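Local coordinates for fibronectin type-III domain-containing protein (PDB 7JGU), which is of unknown function but supplies a fibronectin type III-like domain of extreme thermal stability, one module of a longer protein from a thermophilic bacterium, at residues P4-F10 with F69-V74; N18-L22 with N60-N64. One frame throughout, in Å; residues are numbered along the deposited sequence. Where two conformers were deposited one is given.

How the contacts relate
Contact 1 is mainly core and contact 2 mainly surface, and their centres lie 23 Å apart on opposite sides of the centre of this single fibronectin type III sandwich. Both bring a segment from the early part of the chain against one from its later half: 4-10, ahead of strand 11-15, packs on strand 66-75, while 18-22, entering strand 21-25, meets the loop between strands 55-58 and 66-75. The chemistry follows position. Contact 1 is apolar, two prolines and a phenylalanine over the strand; contact 2 combines a backbone hydrogen bond, CA-H...O contacts and a bridging water with a leucine pair and the packing of His20 on Pro63. In the interior, Leu22 CD1 lies 4.0 Å from Phe69 CE2.

Contact 1: residues P4-F10 with F69-V74; sequences PDEPVGF and FALIAV. Unlike the reference sequence in segment 69-74: Ile72 (reference Arg).
In this fibronectin type III beta-sandwich, the irregular segment 4-10 leads into strand 11-15 of the three-stranded sheet and covers the inward side of 69-74, part of strand 66-75 in the four-stranded sheet. The contact buries 401 Å² through van der Waals packing, side chain on side chain and on backbone, without hydrogen bonds between the segments. Residues 4-7 adopt a polyproline II conformation (phi -62 to -70°, psi 135 to 161°); Gly9 then turns the chain at phi/psi 61/34. Pro4, Pro7 and Phe10 project toward the strand, whereas Asp5, Glu6 and Val8 point away. The closest CA pair is Pro4 with Ala73, 6.0 Å. Both proline rings are C-gamma exo: Pro4 CB lies 3.7 Å from Ala73 CB, Pro4 CG 3.6 Å from Val74 C, and Pro7 CG 4.0 Å from Ala73 CB. Leu71 (chi1 t, chi2 p) sets CD2 3.6 Å from Pro7 CB. Phe10 (chi1 t, chi2 29°) makes a CH-pi contact, Leu71 CB lying 3.9 Å from the ring centroid and 21° off its normal. The CA-to-CB bond of Phe69 points toward 4-10, with CB 3.9 Å from Phe10 CZ, but with chi1 m the ring leads away to Leu22 and Leu24; near the Phe10 ring plane, Phe69 O sits 3.6 Å from Phe10 CE2.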
ATOM      1  N   PRO A   4      10.627  -7.547 -10.261  1.00 16.84           N
ATOM      2  CA  PRO A   4      10.397  -8.203  -8.977  1.00 15.41           C
ATOM      3  C   PRO A   4       9.163  -9.072  -9.015  1.00 15.34           C
ATOM      4  O   PRO A   4       8.264  -8.916  -9.851  1.00 16.05           O
ATOM      5  CB  PRO A   4      10.189  -7.040  -8.003  1.00 15.29           C
ATOM      6  CG  PRO A   4      10.699  -5.822  -8.727  1.00 16.77           C
ATOM      7  CD  PRO A   4      10.455  -6.088 -10.166  1.00 17.39           C
ATOM      8  N   ASP A   5       9.120  -9.978  -8.052  1.00 15.04           N
ATOM      9  CA  ASP A   5       7.900 -10.702  -7.769  1.00 15.33           C
ATOM     10  C   ASP A   5       6.810  -9.723  -7.332  1.00 14.06           C
ATOM     11  O   ASP A   5       7.073  -8.611  -6.882  1.00 15.26           O
ATOM     12  CB  ASP A   5       8.135 -11.676  -6.617  1.00 15.10           C
ATOM     13  CG  ASP A   5       8.904 -12.934  -7.018  1.00 17.11           C
ATOM     14  OD1 ASP A   5       9.233 -13.121  -8.202  1.00 20.57           O
ATOM     15  OD2 ASP A   5       9.183 -13.757  -6.123  1.00 16.77           O
ATOM     16  N   GLU A   6       5.578 -10.151  -7.458  1.00 16.55           N
ATOM     17  CA  GLU A   6       4.474  -9.402  -6.856  1.00 16.54           C
ATOM     18  C   GLU A   6       4.535  -9.534  -5.338  1.00 14.80           C
ATOM     19  O   GLU A   6       4.755 -10.637  -4.827  1.00 14.99           O
ATOM     20  CB  GLU A   6       3.193 -10.016  -7.408  1.00 23.56           C
ATOM     21  CG  GLU A   6       1.937  -9.312  -7.084  1.00 34.06           C
ATOM     22  CD  GLU A   6       0.712 -10.031  -7.649  1.00 43.95           C
ATOM     23  OE1 GLU A   6       0.696 -10.326  -8.864  1.00 47.64           O
ATOM     24  OE2 GLU A   6      -0.231 -10.305  -6.883  1.00 47.00           O
ATOM     25  N   PRO A   7       4.373  -8.441  -4.573  1.00 14.37           N
ATOM     26  CA  PRO A   7       4.304  -8.582  -3.117  1.00 13.61           C
ATOM     27  C   PRO A   7       3.117  -9.427  -2.714  1.00 12.88           C
ATOM     28  O   PRO A   7       2.082  -9.433  -3.378  1.00 14.48           O
ATOM     29  CB  PRO A   7       4.156  -7.138  -2.617  1.00 14.94           C
ATOM     30  CG  PRO A   7       4.704  -6.304  -3.712  1.00 16.75           C
ATOM     31  CD  PRO A   7       4.309  -7.019  -4.978  1.00 14.86           C
ATOM     32  N   VAL A   8       3.290 -10.099  -1.586  1.00 12.64           N
ATOM     33  CA  VAL A   8       2.233 -10.872  -0.955  1.00 13.00           C
ATOM     34  C   VAL A   8       2.109 -10.394   0.481  1.00 13.29           C
ATOM     35  O   VAL A   8       2.909  -9.592   0.963  1.00 13.92           O
ATOM     36  CB  VAL A   8       2.460 -12.394  -1.052  1.00 12.86           C
ATOM     37  CG1 VAL A   8       2.446 -12.827  -2.520  1.00 16.15           C
ATOM     38  CG2 VAL A   8       3.765 -12.801  -0.397  1.00 14.03           C
ATOM     39  N   GLY A   9       1.086 -10.888   1.164  1.00 14.28           N
ATOM     40  CA  GLY A   9       0.856 -10.454   2.525  1.00 16.12           C
ATOM     41  C   GLY A   9       0.600  -8.969   2.654  1.00 13.89           C
ATOM     42  O   GLY A   9       1.002  -8.366   3.654  1.00 14.16           O
ATOM     43  N   PHE A  10      -0.047  -8.359   1.666  1.00 13.45           N
ATOM     44  CA  PHE A  10      -0.322  -6.921   1.689  1.00 12.28           C
ATOM     45  C   PHE A  10      -1.555  -6.710   2.549  1.00 11.76           C
ATOM     46  O   PHE A  10      -2.651  -7.155   2.191  1.00 14.32           O
ATOM     47  CB  PHE A  10      -0.559  -6.409   0.276  1.00 12.34           C
ATOM     48  CG  PHE A  10      -0.831  -4.933   0.173  1.00 11.06           C
ATOM     49  CD1 PHE A  10      -0.318  -4.046   1.087  1.00 12.19           C
ATOM     50  CD2 PHE A  10      -1.583  -4.447  -0.873  1.00 11.44           C
ATOM     51  CE1 PHE A  10      -0.583  -2.679   0.950  1.00 11.96           C
ATOM     52  CE2 PHE A  10      -1.842  -3.114  -1.001  1.00 11.88           C
ATOM     53  CZ  PHE A  10      -1.321  -2.238  -0.107  1.00 11.26           C
ATOM     54  N   PHE A  69      -6.027   0.245  -1.382  1.00 11.23           N
ATOM     55  CA  PHE A  69      -4.713   0.629  -1.865  1.00 11.10           C
ATOM     56  C   PHE A  69      -4.187  -0.406  -2.837  1.00 11.17           C
ATOM     57  O   PHE A  69      -4.523  -1.574  -2.748  1.00 12.17           O
ATOM     58  CB  PHE A  69      -3.726   0.785  -0.706  1.00 11.34           C
ATOM     59  CG  PHE A  69      -4.144   1.816   0.300  1.00 12.84           C
ATOM     60  CD1 PHE A  69      -3.836   3.145   0.098  1.00 14.44           C
ATOM     61  CD2 PHE A  69      -4.893   1.470   1.414  1.00 14.36           C
ATOM     62  CE1 PHE A  69      -4.244   4.110   1.004  1.00 17.47           C
ATOM     63  CE2 PHE A  69      -5.298   2.436   2.318  1.00 15.46           C
ATOM     64  CZ  PHE A  69      -4.964   3.743   2.115  1.00 17.68           C
ATOM     65  N   ALA A  70      -3.338   0.048  -3.745  1.00 10.70           N
ATOM     66  CA  ALA A  70      -2.639  -0.800  -4.700  1.00 10.94           C
ATOM     67  C   ALA A  70      -1.145  -0.655  -4.468  1.00 10.88           C
ATOM     68  O   ALA A  70      -0.655   0.429  -4.172  1.00 12.98           O
ATOM     69  CB  ALA A  70      -2.990  -0.451  -6.135  1.00 12.21           C
ATOM     70  N   LEU A  71      -0.429  -1.758  -4.589  1.00 10.42           N
ATOM     71  CA  LEU A  71       0.992  -1.838  -4.296  1.00  9.91           C
ATOM     72  C   LEU A  71       1.695  -2.534  -5.441  1.00 10.42           C
ATOM     73  O   LEU A  71       1.179  -3.508  -5.986  1.00 10.86           O
ATOM     74  CB  LEU A  71       1.175  -2.671  -3.036  1.00 11.17           C
ATOM     75  CG  LEU A  71       2.579  -2.973  -2.568  1.00 11.72           C
ATOM     76  CD1 LEU A  71       3.264  -1.749  -1.994  1.00 14.31           C
ATOM     77  CD2 LEU A  71       2.524  -4.080  -1.517  1.00 13.25           C
ATOM     78  N   ILE A  72       2.860  -2.002  -5.809  0.58  9.17           N
ATOM     79  CA  ILE A  72       3.778  -2.662  -6.729  0.58  9.07           C
ATOM     80  C   ILE A  72       5.168  -2.693  -6.119  0.58 10.63           C
ATOM     81  O   ILE A  72       5.534  -1.845  -5.297  0.58 10.37           O
ATOM     82  CB  ILE A  72       3.858  -1.996  -8.110  0.58 11.08           C
ATOM     83  CG1 ILE A  72       3.884  -0.468  -7.990  0.58 11.64           C
ATOM     84  CG2 ILE A  72       2.695  -2.425  -8.934  0.58 12.61           C
ATOM     85  CD1 ILE A  72       4.408   0.244  -9.238  0.58 13.80           C
ATOM     86  N   ALA A  73       5.963  -3.661  -6.574  1.00 12.66           N
ATOM     87  CA  ALA A  73       7.393  -3.690  -6.313  1.00 12.45           C
ATOM     88  C   ALA A  73       8.092  -3.283  -7.605  1.00 13.35           C
ATOM     89  O   ALA A  73       7.628  -3.609  -8.693  1.00 15.51           O
ATOM     90  CB  ALA A  73       7.835  -5.089  -5.924  1.00 13.62           C
ATOM     91  N   VAL A  74       9.230  -2.604  -7.476  1.00 13.04           N
ATOM     92  CA  VAL A  74       9.905  -2.015  -8.629  1.00 14.46           C
ATOM     93  C   VAL A  74      11.402  -2.271  -8.538  1.00 15.04           C
ATOM     94  O   VAL A  74      11.995  -2.226  -7.454  1.00 16.31           O
ATOM     95  CB  VAL A  74       9.641  -0.500  -8.677  1.00 15.88           C
ATOM     96  CG1 VAL A  74      10.167   0.086  -9.969  1.00 18.92           C
ATOM     97  CG2 VAL A  74       8.161  -0.193  -8.518  1.00 18.34           C
TER

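Contact 2: residues N18-L22 with N60-N64; sequences NDHTL and NLSPN
Leu61, His20 and Pro63 contribute most of the 308 Å² buried where the corner before strand 21-25 meets the loop after strand 55-58, at one end of the fibronectin type III sandwich. The chain turns at Asp19 and His20 (phi/psi -105/14 and -121/7), and Asn18 OD1 accepts from His20 N at 2.9 Å, an Asx turn. The touching parts run 124° apart end to end, with CA pairs His20-Leu61 at 4.5 Å and Asp19-Pro63 at 5.0 Å. Leu61 N donates to His20 O (2.9 Å, 164°), while its m,t side chain brings CD1 to 3.7 Å from Leu22 CD1. His20, chi1 m and chi2 89°, places NE2 3.7 Å from Pro63 CG. CA-H...O contacts join Pro63 CA to Asp19 O (3.4 Å) and His20 CA to Leu61 O (3.5 Å). A water donates to Thr21 OG1 (2.8 Å) and accepts from Asn60 N (3.1 Å). Directional polar contacts thus combine with Leu61-Leu22 and His20-Pro63 packing in a mixed junction suited to its surface position.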
ATOM      1  N   ASN A  18      -7.009   5.558  16.468  1.00 20.00           N
ATOM      2  CA  ASN A  18      -6.729   6.594  15.485  1.00 18.61           C
ATOM      3  C   ASN A  18      -7.563   6.314  14.241  1.00 19.34           C
ATOM      4  O   ASN A  18      -7.418   5.259  13.613  1.00 21.30           O
ATOM      5  CB  ASN A  18      -5.238   6.564  15.133  1.00 18.87           C
ATOM      6  CG  ASN A  18      -4.794   7.785  14.373  1.00 18.59           C
ATOM      7  OD1 ASN A  18      -5.312   8.094  13.294  1.00 18.84           O
ATOM      8  ND2 ASN A  18      -3.808   8.486  14.909  1.00 20.26           N
ATOM      9  N   ASP A  19      -8.420   7.270  13.882  0.66 19.28           N
ATOM     10  CA  ASP A  19      -9.324   7.137  12.747  0.66 20.86           C
ATOM     11  C   ASP A  19      -8.878   7.950  11.539  0.66 18.15           C
ATOM     12  O   ASP A  19      -9.653   8.120  10.591  0.66 18.82           O
ATOM     13  CB  ASP A  19     -10.747   7.533  13.147  0.66 27.41           C
ATOM     14  CG  ASP A  19     -11.287   6.701  14.299  0.66 34.15           C
ATOM     15  OD1 ASP A  19     -10.893   5.523  14.433  0.66 35.05           O
ATOM     16  OD2 ASP A  19     -12.111   7.230  15.069  0.66 39.20           O
ATOM     17  N   HIS A  20      -7.640   8.438  11.539  1.00 16.58           N
ATOM     18  CA  HIS A  20      -7.127   9.271  10.463  1.00 16.41           C
ATOM     19  C   HIS A  20      -5.904   8.671   9.788  1.00 15.38           C
ATOM     20  O   HIS A  20      -5.285   9.329   8.949  1.00 16.77           O
ATOM     21  CB  HIS A  20      -6.765  10.643  11.014  1.00 20.85           C
ATOM     22  CG  HIS A  20      -7.955  11.448  11.415  1.00 24.09           C
ATOM     23  ND1 HIS A  20      -8.508  11.390  12.675  1.00 28.28           N
ATOM     24  CD2 HIS A  20      -8.732  12.298  10.704  1.00 25.82           C
ATOM     25  CE1 HIS A  20      -9.554  12.196  12.730  1.00 27.57           C
ATOM     26  NE2 HIS A  20      -9.709  12.764  11.547  1.00 30.42           N
ATOM     27  N   THR A  21      -5.543   7.447  10.137  1.00 14.30           N
ATOM     28  CA  THR A  21      -4.300   6.854   9.673  1.00 13.78           C
ATOM     29  C   THR A  21      -4.538   5.375   9.478  1.00 13.46           C
ATOM     30  O   THR A  21      -5.282   4.751  10.230  1.00 15.71           O
ATOM     31  CB  THR A  21      -3.204   7.009  10.749  1.00 16.92           C
ATOM     32  OG1 THR A  21      -3.188   8.350  11.258  1.00 20.80           O
ATOM     33  CG2 THR A  21      -1.846   6.650  10.194  1.00 19.39           C
ATOM     34  N   LEU A  22      -3.866   4.813   8.475  1.00 12.48           N
ATOM     35  CA  LEU A  22      -3.814   3.371   8.277  1.00 11.98           C
ATOM     36  C   LEU A  22      -2.366   2.958   8.078  1.00 12.14           C
ATOM     37  O   LEU A  22      -1.573   3.710   7.501  1.00 14.29           O
ATOM     38  CB  LEU A  22      -4.639   2.942   7.059  1.00 12.68           C
ATOM     39  CG  LEU A  22      -6.155   3.070   7.253  1.00 14.04           C
ATOM     40  CD1 LEU A  22      -6.878   2.882   5.917  1.00 15.68           C
ATOM     41  CD2 LEU A  22      -6.651   2.081   8.290  1.00 15.52           C
ATOM     42  N   ASN A  60      -3.668  11.493   7.331  1.00 19.46           N
ATOM     43  CA  ASN A  60      -4.644  12.499   6.910  1.00 23.55           C
ATOM     44  C   ASN A  60      -5.810  11.879   6.148  1.00 21.57           C
ATOM     45  O   ASN A  60      -6.338  12.457   5.194  1.00 25.55           O
ATOM     46  CB  ASN A  60      -3.972  13.629   6.134  1.00 29.79           C
ATOM     47  CG  ASN A  60      -2.977  14.387   6.988  1.00 38.37           C
ATOM     48  OD1 ASN A  60      -3.209  14.603   8.179  1.00 43.03           O
ATOM     49  ND2 ASN A  60      -1.859  14.777   6.396  1.00 41.98           N
ATOM     50  N   LEU A  61      -6.246  10.719   6.610  1.00 17.48           N
ATOM     51  CA  LEU A  61      -7.424  10.055   6.083  1.00 16.76           C
ATOM     52  C   LEU A  61      -8.674  10.516   6.821  1.00 18.12           C
ATOM     53  O   LEU A  61      -8.604  11.091   7.909  1.00 21.01           O
ATOM     54  CB  LEU A  61      -7.267   8.537   6.217  1.00 17.02           C
ATOM     55  CG  LEU A  61      -6.090   7.956   5.430  1.00 16.90           C
ATOM     56  CD1 LEU A  61      -6.004   6.470   5.685  1.00 18.71           C
ATOM     57  CD2 LEU A  61      -6.199   8.249   3.948  1.00 19.06           C
ATOM     58  N   SER A  62      -9.819  10.258   6.213  1.00 20.50           N
ATOM     59  CA  SER A  62     -11.096  10.605   6.825  1.00 22.41           C
ATOM     60  C   SER A  62     -11.617   9.449   7.671  1.00 19.96           C
ATOM     61  O   SER A  62     -11.451   8.283   7.300  1.00 19.96           O
ATOM     62  CB  SER A  62     -12.120  10.910   5.740  1.00 24.76           C
ATOM     63  OG  SER A  62     -11.769  12.091   5.038  1.00 29.50           O
ATOM     64  N   PRO A  63     -12.252   9.732   8.809  1.00 21.46           N
ATOM     65  CA  PRO A  63     -12.860   8.659   9.600  1.00 20.65           C
ATOM     66  C   PRO A  63     -13.992   7.965   8.850  1.00 19.44           C
ATOM     67  O   PRO A  63     -14.590   8.492   7.902  1.00 20.61           O
ATOM     68  CB  PRO A  63     -13.406   9.379  10.843  1.00 23.09           C
ATOM     69  CG  PRO A  63     -12.633  10.649  10.932  1.00 27.10           C
ATOM     70  CD  PRO A  63     -12.275  11.026   9.514  1.00 25.02           C
ATOM     71  N   ASN A  64     -14.285   6.754   9.302  1.00 19.99           N
ATOM     72  CA  ASN A  64     -15.454   5.993   8.860  1.00 19.48           C
ATOM     73  C   ASN A  64     -15.440   5.718   7.370  1.00 18.75           C
ATOM     74  O   ASN A  64     -16.491   5.614   6.733  1.00 20.53           O
ATOM     75  CB  ASN A  64     -16.751   6.683   9.268  1.00 22.65           C
ATOM     76  CG  ASN A  64     -16.882   6.779  10.745  1.00 28.33           C
ATOM     77  OD1 ASN A  64     -16.667   5.793  11.447  1.00 31.96           O
ATOM     78  ND2 ASN A  64     -17.204   7.966  11.242  1.00 33.44           N
TER
HETATM   79  O   HOH W   1      -2.967  10.971  10.346  1.00 27.04           O